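Local coordinates for RPA0582 (Rhodopseudomonas palustris, PDB 3HHL), which is of unknown function but belongs to the DUF1330 family of alpha-beta-barrel proteins and probably works as a pair of like chains, at the interface of chains A and B. Sequence-based numbering; all coordinates share one arbitrary frame. Chains: chain A, RPA0582; chain B, RPA0582.

Contact 1: the interface of chains A and B. Residues chain A 28, 127-129, 132; chain B 28, 30, 71, 73-75, 90.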
loop_
_atom_site.group_PDB
_atom_site.type_symbol
_atom_site.label_atom_id
_atom_site.label_comp_id
_atom_site.label_asym_id
_atom_site.label_seq_id
_atom_site.Cartn_x
_atom_site.Cartn_y
_atom_site.Cartn_z
ATOM N N LEU A 28 6.009 -3.244 1.814
ATOM C CA LEU A 28 5.104 -2.665 0.809
ATOM C C LEU A 28 5.730 -1.405 0.241
ATOM O O LEU A 28 5.975 -0.451 0.971
ATOM C CB LEU A 28 3.741 -2.386 1.403
ATOM C CG LEU A 28 2.689 -1.697 0.546
ATOM C CD1 LEU A 28 2.374 -2.420 -0.755
ATOM C CD2 LEU A 28 1.419 -1.511 1.418
ATOM N N ILE A 127 6.643 0.643 3.557
ATOM C CA ILE A 127 5.943 0.298 4.782
ATOM C C ILE A 127 6.349 -1.086 5.202
ATOM O O ILE A 127 6.236 -2.014 4.419
ATOM C CB ILE A 127 4.440 0.303 4.546
ATOM C CG1 ILE A 127 4.050 1.638 3.846
ATOM C CG2 ILE A 127 3.723 0.043 5.878
ATOM C CD1 ILE A 127 2.548 1.868 3.650
ATOM N N ARG A 128 6.827 -1.220 6.433
ATOM C CA ARG A 128 7.246 -2.511 6.915
ATOM C C ARG A 128 6.067 -3.163 7.584
ATOM O O ARG A 128 5.496 -2.546 8.465
ATOM C CB ARG A 128 8.367 -2.376 7.911
ATOM C CG ARG A 128 8.618 -3.644 8.666
ATOM C CD ARG A 128 9.596 -3.415 9.790
ATOM N NE ARG A 128 9.611 -4.505 10.745
ATOM C CZ ARG A 128 10.598 -4.780 11.579
ATOM N NH1 ARG A 128 11.689 -4.069 11.594
ATOM N NH2 ARG A 128 10.486 -5.788 12.429
ATOM N N LEU A 129 5.725 -4.400 7.194
ATOM C CA LEU A 129 4.658 -5.116 7.862
ATOM C C LEU A 129 5.053 -6.516 8.310
ATOM O O LEU A 129 5.925 -7.125 7.742
ATOM C CB LEU A 129 3.453 -5.188 6.964
ATOM C CG LEU A 129 3.009 -3.838 6.368
ATOM C CD1 LEU A 129 3.437 -3.755 4.875
ATOM C CD2 LEU A 129 1.526 -3.625 6.537
ATOM N N LEU A 132 0.230 -11.386 8.271
ATOM C CA LEU A 132 -0.780 -12.080 9.042
ATOM C C LEU A 132 -1.440 -13.194 8.219
ATOM O O LEU A 132 -1.443 -13.138 7.000
ATOM C CB LEU A 132 -1.818 -11.077 9.515
ATOM C CG LEU A 132 -1.300 -9.892 10.328
ATOM C CD1 LEU A 132 -2.337 -8.832 10.468
ATOM C CD2 LEU A 132 -0.810 -10.369 11.690
ATOM N N LEU B 28 -5.989 -2.556 -2.575
ATOM C CA LEU B 28 -5.064 -2.320 -1.458
ATOM C C LEU B 28 -5.690 -1.262 -0.559
ATOM O O LEU B 28 -5.970 -0.143 -1.024
ATOM C CB LEU B 28 -3.712 -1.872 -1.977
ATOM C CG LEU B 28 -2.668 -1.425 -0.965
ATOM C CD1 LEU B 28 -2.322 -2.489 0.097
ATOM C CD2 LEU B 28 -1.402 -0.989 -1.745
ATOM N N LEU B 30 -5.388 0.974 2.937
ATOM C CA LEU B 30 -4.600 1.485 4.053
ATOM C C LEU B 30 -5.568 2.241 4.993
ATOM O O LEU B 30 -6.126 3.242 4.608
ATOM C CB LEU B 30 -3.526 2.419 3.532
ATOM C CG LEU B 30 -2.652 1.868 2.395
ATOM C CD1 LEU B 30 -1.764 2.965 1.865
ATOM C CD2 LEU B 30 -1.787 0.646 2.822
ATOM N N TRP B 71 -4.194 -10.911 1.091
ATOM C CA TRP B 71 -2.985 -10.607 1.882
ATOM C C TRP B 71 -3.306 -9.590 2.917
ATOM O O TRP B 71 -4.099 -8.702 2.693
ATOM C CB TRP B 71 -1.860 -10.063 1.010
ATOM C CG TRP B 71 -0.700 -9.462 1.767
ATOM C CD1 TRP B 71 0.396 -10.106 2.217
ATOM C CD2 TRP B 71 -0.523 -8.094 2.132
ATOM N NE1 TRP B 71 1.246 -9.238 2.858
ATOM C CE2 TRP B 71 0.698 -7.999 2.835
ATOM C CE3 TRP B 71 -1.280 -6.950 1.942
ATOM C CZ2 TRP B 71 1.186 -6.825 3.315
ATOM C CZ3 TRP B 71 -0.818 -5.788 2.434
ATOM C CH2 TRP B 71 0.414 -5.717 3.121
ATOM N N GLY B 73 -1.320 -7.517 6.491
ATOM C CA GLY B 73 -0.137 -7.333 7.327
ATOM C C GLY B 73 -0.353 -6.398 8.468
ATOM O O GLY B 73 -1.185 -5.497 8.392
ATOM N N GLN B 74 0.400 -6.613 9.546
ATOM C CA GLN B 74 0.396 -5.713 10.696
ATOM C C GLN B 74 1.417 -4.610 10.472
ATOM O O GLN B 74 2.548 -4.870 10.213
ATOM C CB GLN B 74 0.710 -6.488 11.949
ATOM C CG GLN B 74 0.823 -5.674 13.241
ATOM C CD GLN B 74 1.230 -6.614 14.426
ATOM O OE1 GLN B 74 0.613 -7.667 14.611
ATOM N NE2 GLN B 74 2.296 -6.273 15.164
ATOM N N PHE B 75 1.015 -3.365 10.574
ATOM C CA PHE B 75 1.927 -2.258 10.343
ATOM C C PHE B 75 3.001 -2.243 11.391
ATOM O O PHE B 75 2.675 -2.301 12.562
ATOM C CB PHE B 75 1.143 -0.971 10.407
ATOM C CG PHE B 75 1.954 0.245 10.242
ATOM C CD1 PHE B 75 2.134 0.797 9.000
ATOM C CD2 PHE B 75 2.502 0.894 11.333
ATOM C CE1 PHE B 75 2.861 1.981 8.838
ATOM C CE2 PHE B 75 3.253 2.077 11.160
ATOM C CZ PHE B 75 3.427 2.606 9.911
ATOM N N VAL B 90 -3.944 -2.879 7.088
ATOM C CA VAL B 90 -3.359 -2.879 5.763
ATOM C C VAL B 90 -3.633 -4.232 5.150
ATOM O O VAL B 90 -3.203 -5.237 5.687
ATOM C CB VAL B 90 -1.831 -2.609 5.809
ATOM C CG1 VAL B 90 -1.223 -2.503 4.394
ATOM C CG2 VAL B 90 -1.564 -1.348 6.546
#
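Beside the carbonyl O of B:Gln74 lies A:Leu129, with CB 3.4 Å from this O and CA and CG of the same leucine also around it. From there the leucine reaches into chain B. Its CG stands anti to its own carbonyl carbon (chi1 -51°), and the two methyl branches part over different partners. CD2 comes to 3.6 Å from CB of B:Val90 and also touches both valine methyls, the two side chains crossing at about a right angle. CD1 goes instead to the six-membered ring of B:Trp71, 4.0 Å from CH2.

On one flank, the branch methyl CG2 of A:Ile127 meets the CD1 and CE1 side of B:Phe75, 3.6 Å from CD1, crossing the ring's direction nearly squarely. On the other, CD1 of A:Leu132 rests on the peptide between B:Gly73 and B:Gln74, 3.6 Å from the backbone N of B:Gln74. The last piece is a meeting of equivalents: A:Leu28 and B:Leu28 come tip to tip, CD2 of the first 4.1 Å from CD1 of the second, and B:Leu30 touches that same CD2. Between these residues the contact is apolar packing. Strand 25-33, the end of strand 124-128 and the loop after it in chain A meet strands 25-33, 71-73 and 89-95 of chain B and the loop after 71-73, with the paired A:Leu28 and B:Leu28 near the local twofold relation of the chains.

Contact 2: the interface of chains A and B. Residues chain A 5-8, 117, 124-126; chain B 80-81.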
loop_
_atom_site.group_PDB
_atom_site.type_symbol
_atom_site.label_atom_id
_atom_site.label_comp_id
_atom_site.label_asym_id
_atom_site.label_seq_id
_atom_site.Cartn_x
_atom_site.Cartn_y
_atom_site.Cartn_z
ATOM N N HIS A 5 9.406 11.744 -0.478
ATOM C CA HIS A 5 10.253 10.983 0.385
ATOM C C HIS A 5 10.910 9.937 -0.458
ATOM O O HIS A 5 10.248 9.158 -1.110
ATOM C CB HIS A 5 9.416 10.342 1.478
ATOM C CG HIS A 5 8.596 11.321 2.244
ATOM N ND1 HIS A 5 8.962 11.791 3.491
ATOM C CD2 HIS A 5 7.430 11.933 1.931
ATOM C CE1 HIS A 5 8.046 12.645 3.911
ATOM N NE2 HIS A 5 7.113 12.758 2.982
ATOM N N ILE A 6 12.224 9.922 -0.429
ATOM C CA ILE A 6 12.998 9.048 -1.282
ATOM C C ILE A 6 13.804 8.070 -0.460
ATOM O O ILE A 6 13.865 6.906 -0.775
ATOM C CB ILE A 6 13.934 9.888 -2.132
ATOM C CG1 ILE A 6 13.103 10.695 -3.137
ATOM C CG2 ILE A 6 15.000 9.026 -2.811
ATOM C CD1 ILE A 6 13.794 11.946 -3.615
ATOM N N ASP A 7 14.435 8.559 0.595
ATOM C CA ASP A 7 15.291 7.727 1.426
ATOM C C ASP A 7 14.809 7.671 2.860
ATOM O O ASP A 7 14.071 8.502 3.303
ATOM C CB ASP A 7 16.736 8.268 1.438
ATOM C CG ASP A 7 17.496 8.014 0.128
ATOM O OD1 ASP A 7 17.437 6.898 -0.450
ATOM O OD2 ASP A 7 18.173 8.965 -0.299
ATOM N N PRO A 8 15.227 6.654 3.588
ATOM C CA PRO A 8 14.921 6.583 5.001
ATOM C C PRO A 8 15.862 7.506 5.772
ATOM O O PRO A 8 16.983 7.710 5.323
ATOM C CB PRO A 8 15.203 5.138 5.320
ATOM C CG PRO A 8 16.193 4.752 4.310
ATOM C CD PRO A 8 15.866 5.439 3.091
ATOM N N ARG A 117 18.142 4.355 -7.717
ATOM C CA ARG A 117 16.845 4.578 -7.080
ATOM C C ARG A 117 16.757 6.059 -6.734
ATOM O O ARG A 117 15.741 6.706 -6.973
ATOM C CB ARG A 117 16.637 3.693 -5.824
ATOM C CG ARG A 117 15.162 3.546 -5.393
ATOM C CD ARG A 117 14.970 2.995 -3.977
ATOM N NE ARG A 117 13.575 3.142 -3.554
ATOM C CZ ARG A 117 13.049 4.232 -2.983
ATOM N NH1 ARG A 117 13.792 5.296 -2.730
ATOM N NH2 ARG A 117 11.759 4.266 -2.666
ATOM N N SER A 124 7.830 8.243 -2.624
ATOM C CA SER A 124 7.626 6.811 -2.370
ATOM C C SER A 124 7.202 6.579 -0.958
ATOM O O SER A 124 7.370 7.433 -0.121
ATOM C CB SER A 124 8.924 6.029 -2.579
ATOM O OG SER A 124 9.955 6.496 -1.696
ATOM N N ARG A 125 6.675 5.402 -0.715
ATOM C CA ARG A 125 6.465 4.914 0.624
ATOM C C ARG A 125 7.065 3.559 0.723
ATOM O O ARG A 125 7.074 2.842 -0.253
ATOM C CB ARG A 125 4.979 4.825 0.928
ATOM C CG ARG A 125 4.307 6.124 0.834
ATOM C CD ARG A 125 4.780 7.045 1.933
ATOM N NE ARG A 125 3.999 8.271 1.876
ATOM C CZ ARG A 125 4.275 9.322 1.102
ATOM N NH1 ARG A 125 5.341 9.347 0.309
ATOM N NH2 ARG A 125 3.482 10.382 1.143
ATOM N N LEU A 126 7.585 3.214 1.893
ATOM C CA LEU A 126 8.108 1.869 2.131
ATOM C C LEU A 126 7.646 1.514 3.507
ATOM O O LEU A 126 8.170 2.029 4.493
ATOM C CB LEU A 126 9.639 1.842 2.037
ATOM C CG LEU A 126 10.338 0.483 2.128
ATOM C CD1 LEU A 126 9.890 -0.357 1.028
ATOM C CD2 LEU A 126 11.845 0.634 2.077
ATOM N N ILE B 80 10.297 4.443 4.725
ATOM C CA ILE B 80 10.411 5.616 3.862
ATOM C C ILE B 80 9.047 6.283 3.767
ATOM O O ILE B 80 8.047 5.664 3.428
ATOM C CB ILE B 80 10.925 5.304 2.434
ATOM C CG1 ILE B 80 12.344 4.735 2.461
ATOM C CG2 ILE B 80 10.922 6.600 1.593
ATOM C CD1 ILE B 80 12.831 4.185 1.134
ATOM N N GLY B 81 9.021 7.562 4.072
ATOM C CA GLY B 81 7.779 8.306 4.106
ATOM C C GLY B 81 7.770 9.162 5.333
ATOM O O GLY B 81 8.715 9.105 6.121
HETATM O O HOH W 1 11.847 8.677 4.619
#
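B:Ile80 and A:Leu126 form an antiparallel bridge between the chains: A:Leu126 N donates to B:Ile80 O at 2.9 Å and B:Ile80 N returns a bond to A:Leu126 O at 3.2 Å, while B:Gly81 follows with a positive phi of 136°. The isoleucine is the plug. Its CG1 stands anti to its carbonyl carbon (chi1 -63°), which sends CG1 past A:Pro8, 3.6 Å from the ring CD, and carries CD1 on toward the A:Arg117 guanidinium, tip to tip. The other branch, CG2, comes 3.4 Å from OG of A:Ser124.

Behind the plug, polar groups of chain A brace one another. A:Arg117 extends fully from CG to NE; its NH2 donates to A:Ser124 OG, which lies in the guanidinium plane, and NH1 donates to A:Ile6 O. The serine hydroxyl in turn donates to A:His5 O at 2.7 Å. An alanine in place of A:Arg117 would probably leave A:Ile6 O and A:Ser124 OG without these donors and open a gap at the isoleucine CD1.

B:Gly81 packs over one face of the A:His5 imidazole, its C displaced toward the rim and 3.8 Å from the ring centroid. Water 1 links B:Gly81 N, at 3.1 Å, with A:Asp7 O. Together these contacts seat chain B's short strand between the N-terminal segment and strand 124-128 of chain A, probably helping to hold the two chains together, if this pair is the biological one.

Contact 3: the interface of chains A and B. Residues chain A 71-74; chain B 26, 129-134.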
loop_
_atom_site.group_PDB
_atom_site.type_symbol
_atom_site.label_atom_id
_atom_site.label_comp_id
_atom_site.label_asym_id
_atom_site.label_seq_id
_atom_site.Cartn_x
_atom_site.Cartn_y
_atom_site.Cartn_z
ATOM N N TRP A 71 4.179 -10.129 -4.265
ATOM C CA TRP A 71 2.955 -9.597 -4.905
ATOM C C TRP A 71 3.297 -8.328 -5.606
ATOM O O TRP A 71 4.103 -7.550 -5.143
ATOM C CB TRP A 71 1.845 -9.298 -3.886
ATOM C CG TRP A 71 0.692 -8.483 -4.427
ATOM C CD1 TRP A 71 -0.399 -8.957 -5.051
ATOM C CD2 TRP A 71 0.531 -7.066 -4.375
ATOM N NE1 TRP A 71 -1.235 -7.935 -5.420
ATOM C CE2 TRP A 71 -0.686 -6.760 -5.017
ATOM C CE3 TRP A 71 1.292 -6.037 -3.864
ATOM C CZ2 TRP A 71 -1.169 -5.479 -5.144
ATOM C CZ3 TRP A 71 0.821 -4.749 -3.996
ATOM C CH2 TRP A 71 -0.415 -4.479 -4.638
ATOM N N GLN A 72 2.641 -8.095 -6.721
ATOM C CA GLN A 72 2.928 -6.901 -7.483
ATOM C C GLN A 72 1.669 -6.515 -8.252
ATOM O O GLN A 72 0.966 -7.398 -8.750
ATOM C CB GLN A 72 4.067 -7.215 -8.450
ATOM C CG GLN A 72 4.460 -6.039 -9.309
ATOM C CD GLN A 72 5.794 -6.220 -10.065
ATOM O OE1 GLN A 72 6.302 -5.248 -10.632
ATOM N NE2 GLN A 72 6.353 -7.446 -10.074
ATOM N N GLY A 73 1.380 -5.217 -8.340
ATOM C CA GLY A 73 0.209 -4.759 -9.082
ATOM C C GLY A 73 0.439 -3.546 -9.934
ATOM O O GLY A 73 1.306 -2.748 -9.642
ATOM N N GLN A 74 -0.352 -3.419 -10.992
ATOM C CA GLN A 74 -0.362 -2.219 -11.824
ATOM C C GLN A 74 -1.423 -1.256 -11.329
ATOM O O GLN A 74 -2.576 -1.577 -11.321
ATOM C CB GLN A 74 -0.599 -2.589 -13.276
ATOM C CG GLN A 74 -0.770 -1.452 -14.250
ATOM C CD GLN A 74 -1.185 -1.996 -15.661
ATOM O OE1 GLN A 74 -0.487 -2.862 -16.218
ATOM N NE2 GLN A 74 -2.328 -1.528 -16.210
ATOM N N HIS B 26 -7.434 -6.085 -7.506
ATOM C CA HIS B 26 -6.911 -6.113 -6.165
ATOM C C HIS B 26 -7.055 -4.729 -5.589
ATOM O O HIS B 26 -6.678 -3.735 -6.228
ATOM C CB HIS B 26 -5.446 -6.514 -6.153
ATOM C CG HIS B 26 -5.242 -7.987 -6.250
ATOM N ND1 HIS B 26 -3.997 -8.570 -6.183
ATOM C CD2 HIS B 26 -6.127 -8.995 -6.458
ATOM C CE1 HIS B 26 -4.130 -9.877 -6.328
ATOM N NE2 HIS B 26 -5.411 -10.166 -6.482
ATOM N N LEU B 129 -5.708 -1.971 -8.115
ATOM C CA LEU B 129 -4.627 -2.514 -8.938
ATOM C C LEU B 129 -5.042 -3.705 -9.773
ATOM O O LEU B 129 -5.914 -4.468 -9.378
ATOM C CB LEU B 129 -3.462 -2.931 -8.056
ATOM C CG LEU B 129 -2.957 -1.826 -7.108
ATOM C CD1 LEU B 129 -3.319 -2.194 -5.674
ATOM C CD2 LEU B 129 -1.468 -1.545 -7.246
ATOM N N LYS B 130 -4.409 -3.864 -10.929
ATOM C CA LYS B 130 -4.483 -5.098 -11.681
ATOM C C LYS B 130 -3.338 -5.990 -11.207
ATOM O O LYS B 130 -2.196 -5.600 -11.295
ATOM C CB LYS B 130 -4.291 -4.844 -13.156
ATOM C CG LYS B 130 -4.368 -6.136 -13.968
ATOM C CD LYS B 130 -3.599 -6.105 -15.248
ATOM C CE LYS B 130 -4.409 -5.646 -16.416
ATOM N NZ LYS B 130 -4.980 -6.865 -17.084
ATOM N N PRO B 131 -3.634 -7.190 -10.715
ATOM C CA PRO B 131 -2.554 -8.096 -10.327
ATOM C C PRO B 131 -1.592 -8.426 -11.470
ATOM O O PRO B 131 -2.028 -8.629 -12.577
ATOM C CB PRO B 131 -3.291 -9.374 -9.899
ATOM C CG PRO B 131 -4.657 -9.011 -9.771
ATOM C CD PRO B 131 -4.926 -7.861 -10.677
ATOM N N LEU B 132 -0.302 -8.486 -11.172
ATOM C CA LEU B 132 0.722 -8.892 -12.142
ATOM C C LEU B 132 1.433 -10.167 -11.720
ATOM O O LEU B 132 1.495 -10.463 -10.547
ATOM C CB LEU B 132 1.755 -7.797 -12.295
ATOM C CG LEU B 132 1.253 -6.435 -12.728
ATOM C CD1 LEU B 132 2.331 -5.396 -12.595
ATOM C CD2 LEU B 132 0.720 -6.470 -14.147
ATOM N N LYS B 133 1.930 -10.937 -12.688
ATOM C CA LYS B 133 2.882 -12.041 -12.382
ATOM C C LYS B 133 4.104 -11.334 -11.829
ATOM O O LYS B 133 4.702 -10.536 -12.556
ATOM C CB LYS B 133 3.312 -12.868 -13.616
ATOM C CG LYS B 133 2.418 -14.084 -13.973
ATOM N NZ LYS B 133 -0.813 -16.933 -15.783
ATOM N N PRO B 134 4.477 -11.598 -10.544
ATOM C CA PRO B 134 5.707 -10.970 -9.993
ATOM C C PRO B 134 7.036 -11.296 -10.763
ATOM O O PRO B 134 7.891 -12.035 -10.272
ATOM C CB PRO B 134 5.748 -11.489 -8.543
ATOM C CG PRO B 134 4.531 -12.416 -8.368
ATOM C CD PRO B 134 3.605 -12.123 -9.466
HETATM O O HOH W 2 1.340 -10.385 -7.836
#
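Among the side chains, the indole NE1 of A:Trp71 donates to ND1 of B:His26 at 2.9 Å. The tryptophan CG stands anti to its backbone N (chi1 167°), carrying the indole across to the histidine. The two side chains slide past each other in opposite directions, yet each ring finds the other's nitrogen at its edge and close to its own plane, and the bond is fairly straight, 157° at H. On the histidine's face sits CG of B:Pro131, 3.4 Å above the plane and over the centre, so the proline probably helps to keep the ring turned. A phenylalanine in place of A:Trp71 would probably leave B:His26 ND1 without its donor and the imidazole freer to turn.

Backbone bonds knit the two segments antiparallel. A:Gln74 exchanges bonds with B:Lys130, its N reaching the lysine O at 2.9 Å and its O accepting from the lysine N at 3.0 Å. Further along, B:Leu132 N donates to A:Gln72 O at 2.9 Å. Water 2 carries the pairing on, joining A:Gln72 N and O to B:Leu132 O, the last at 2.7 Å.

Among the apolar contacts, CD1 of B:Leu129 lies at the indole edge, 3.8 Å from CH2 of A:Trp71, the side chains crossing nearly squarely. CD1 of B:Leu132 approaches CG of A:Gln72 obliquely. Strand 71-78 of chain A is thereby sewn to the end of strand 124-131 of chain B, continuing a sheet across the chain boundary, with strand 25-33 supplying the histidine.

Contact 4: the interface of chains A and B. Residues chain A 8, 12-13, 15-16, 126; chain B 77-80, 83.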
loop_
_atom_site.group_PDB
_atom_site.type_symbol
_atom_site.label_atom_id
_atom_site.label_comp_id
_atom_site.label_asym_id
_atom_site.label_seq_id
_atom_site.Cartn_x
_atom_site.Cartn_y
_atom_site.Cartn_z
ATOM N N PRO A 8 15.227 6.654 3.588
ATOM C CA PRO A 8 14.921 6.583 5.001
ATOM C C PRO A 8 15.862 7.506 5.772
ATOM O O PRO A 8 16.983 7.710 5.323
ATOM C CB PRO A 8 15.203 5.138 5.320
ATOM C CG PRO A 8 16.193 4.752 4.310
ATOM C CD PRO A 8 15.866 5.439 3.091
ATOM N N VAL A 12 15.005 6.636 11.803
ATOM C CA VAL A 12 13.960 5.665 11.499
ATOM C C VAL A 12 14.564 4.314 11.130
ATOM O O VAL A 12 14.069 3.281 11.533
ATOM C CB VAL A 12 13.043 6.213 10.409
ATOM C CG1 VAL A 12 12.074 5.106 9.839
ATOM C CG2 VAL A 12 12.281 7.406 10.965
ATOM N N PHE A 13 15.669 4.316 10.407
ATOM C CA PHE A 13 16.381 3.076 10.166
ATOM C C PHE A 13 16.872 2.407 11.457
ATOM O O PHE A 13 16.911 1.173 11.562
ATOM C CB PHE A 13 17.547 3.299 9.208
ATOM C CG PHE A 13 18.030 2.032 8.582
ATOM C CD1 PHE A 13 17.303 1.422 7.592
ATOM C CD2 PHE A 13 19.168 1.403 9.032
ATOM C CE1 PHE A 13 17.706 0.227 7.034
ATOM C CE2 PHE A 13 19.581 0.207 8.446
ATOM C CZ PHE A 13 18.830 -0.368 7.451
ATOM N N GLN A 15 15.241 2.541 14.298
ATOM C CA GLN A 15 14.041 1.929 14.785
ATOM C C GLN A 15 13.746 0.590 14.071
ATOM O O GLN A 15 13.233 -0.341 14.691
ATOM C CB GLN A 15 12.871 2.881 14.596
ATOM C CG GLN A 15 12.855 4.044 15.594
ATOM C CD GLN A 15 11.723 5.026 15.318
ATOM O OE1 GLN A 15 11.423 5.308 14.167
ATOM N NE2 GLN A 15 11.096 5.535 16.366
ATOM N N PHE A 16 14.047 0.535 12.771
ATOM C CA PHE A 16 13.836 -0.650 11.966
ATOM C C PHE A 16 14.696 -1.777 12.493
ATOM O O PHE A 16 14.201 -2.870 12.734
ATOM C CB PHE A 16 14.187 -0.333 10.530
ATOM C CG PHE A 16 14.112 -1.503 9.581
ATOM C CD1 PHE A 16 12.937 -1.815 8.938
ATOM C CD2 PHE A 16 15.256 -2.213 9.246
ATOM C CE1 PHE A 16 12.867 -2.876 8.025
ATOM C CE2 PHE A 16 15.204 -3.268 8.359
ATOM C CZ PHE A 16 13.991 -3.598 7.736
ATOM N N LEU A 126 7.585 3.214 1.893
ATOM C CA LEU A 126 8.108 1.869 2.131
ATOM C C LEU A 126 7.646 1.514 3.507
ATOM O O LEU A 126 8.170 2.029 4.493
ATOM C CB LEU A 126 9.639 1.842 2.037
ATOM C CG LEU A 126 10.338 0.483 2.128
ATOM C CD1 LEU A 126 9.890 -0.357 1.028
ATOM C CD2 LEU A 126 11.845 0.634 2.077
ATOM N N LEU B 77 6.366 -0.173 10.628
ATOM C CA LEU B 77 7.190 1.019 10.480
ATOM C C LEU B 77 7.014 1.669 9.131
ATOM O O LEU B 77 6.926 0.976 8.093
ATOM C CB LEU B 77 8.665 0.677 10.630
ATOM C CG LEU B 77 9.616 1.830 10.943
ATOM C CD1 LEU B 77 9.413 2.225 12.372
ATOM C CD2 LEU B 77 11.095 1.465 10.689
HETATM N N MSE B 78 6.977 3.004 9.137
HETATM C CA MSE B 78 7.077 3.769 7.894
HETATM C C MSE B 78 8.577 4.008 7.699
HETATM O O MSE B 78 9.117 4.969 8.219
HETATM C CB MSE B 78 6.307 5.084 7.985
HETATM C CG MSE B 78 6.400 5.939 6.734
HETATM SE SE MSE B 78 5.366 5.141 5.292
HETATM C CE MSE B 78 3.654 4.908 6.154
ATOM N N LEU B 79 9.243 3.103 6.984
ATOM C CA LEU B 79 10.693 3.183 6.795
ATOM C C LEU B 79 11.054 4.313 5.821
ATOM O O LEU B 79 12.008 5.053 6.065
ATOM C CB LEU B 79 11.257 1.853 6.304
ATOM C CG LEU B 79 12.770 1.831 6.103
ATOM C CD1 LEU B 79 13.391 2.323 7.343
ATOM C CD2 LEU B 79 13.270 0.431 5.760
ATOM N N ILE B 80 10.297 4.443 4.725
ATOM C CA ILE B 80 10.411 5.616 3.862
ATOM C C ILE B 80 9.047 6.283 3.767
ATOM O O ILE B 80 8.047 5.664 3.428
ATOM C CB ILE B 80 10.925 5.304 2.434
ATOM C CG1 ILE B 80 12.344 4.735 2.461
ATOM C CG2 ILE B 80 10.922 6.600 1.593
ATOM C CD1 ILE B 80 12.831 4.185 1.134
ATOM N N GLN B 83 6.678 10.380 9.144
ATOM C CA GLN B 83 6.239 9.623 10.346
ATOM C C GLN B 83 4.788 9.855 10.803
ATOM O O GLN B 83 4.209 9.005 11.485
ATOM C CB GLN B 83 7.192 9.809 11.519
ATOM C CG GLN B 83 8.580 9.177 11.293
ATOM C CD GLN B 83 8.576 7.663 10.849
ATOM O OE1 GLN B 83 8.385 6.749 11.662
ATOM N NE2 GLN B 83 8.863 7.428 9.578
#
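B:Leu79 points its two methyls into chain A. Its CG is anti to its backbone N (chi1 -179°), which leads the side chain away alongside A:Leu126, the two leucines running side by side in the same direction with their CD2 methyls 4.0 Å apart. That CD2 also sits over one face of the A:Phe16 ring, displaced toward the rim and 3.9 Å from CD1, as the side chains pass obliquely. The other methyl, CD1, turns to CB of A:Pro8 at 3.9 Å and is touched as well by A:Val12 and by CD1 of A:Phe13.

Next to it, B:Leu77 crosses A:Phe16 at about a right angle, low on the side chain: its CD2 rests 3.6 Å from the phenylalanine CB, while CD1 meets A:Gln15. A:Val12 divides its branches. CG1 faces the backbone O of B:Met78, a selenomethionine, and CG2 meets B:Gln83 tip to tip, 3.7 Å from the amide CD. That amide is held by its own chain: NE2 donates to B:Met78 O at 2.8 Å, with the acceptor in the amide plane, which fixes the flat group against the valine. The backbone adds a weak bond from B:Leu79 N to A:Leu126 O, beside the pairing through B:Ile80. The result is that helix 10-18 of chain A covers strand 77-78 and the loop after it with a largely apolar surface, probably helping to hold the two chains together.

Contacts 2 and 4 are neighbours, their centres about 8 Å apart, and share A:Pro8, A:Leu126 and B:Ile80; in effect they are two sides of one seat in chain A. Contact 1 lies between that seat and contact 3, about 16 Å from contact 2, 14 Å from contact 4 and 15 Å from contact 3. Contacts 3 and 4 stand farthest apart, about 24 Å. Contacts 1 and 3 share several residues with the chains exchanged (71, 73, 74, 129 and 132), as a twofold pair would. Strand 124-128 of chain A runs through contacts 1, 2 and 4, so the interface is extended, consistent with a dimer.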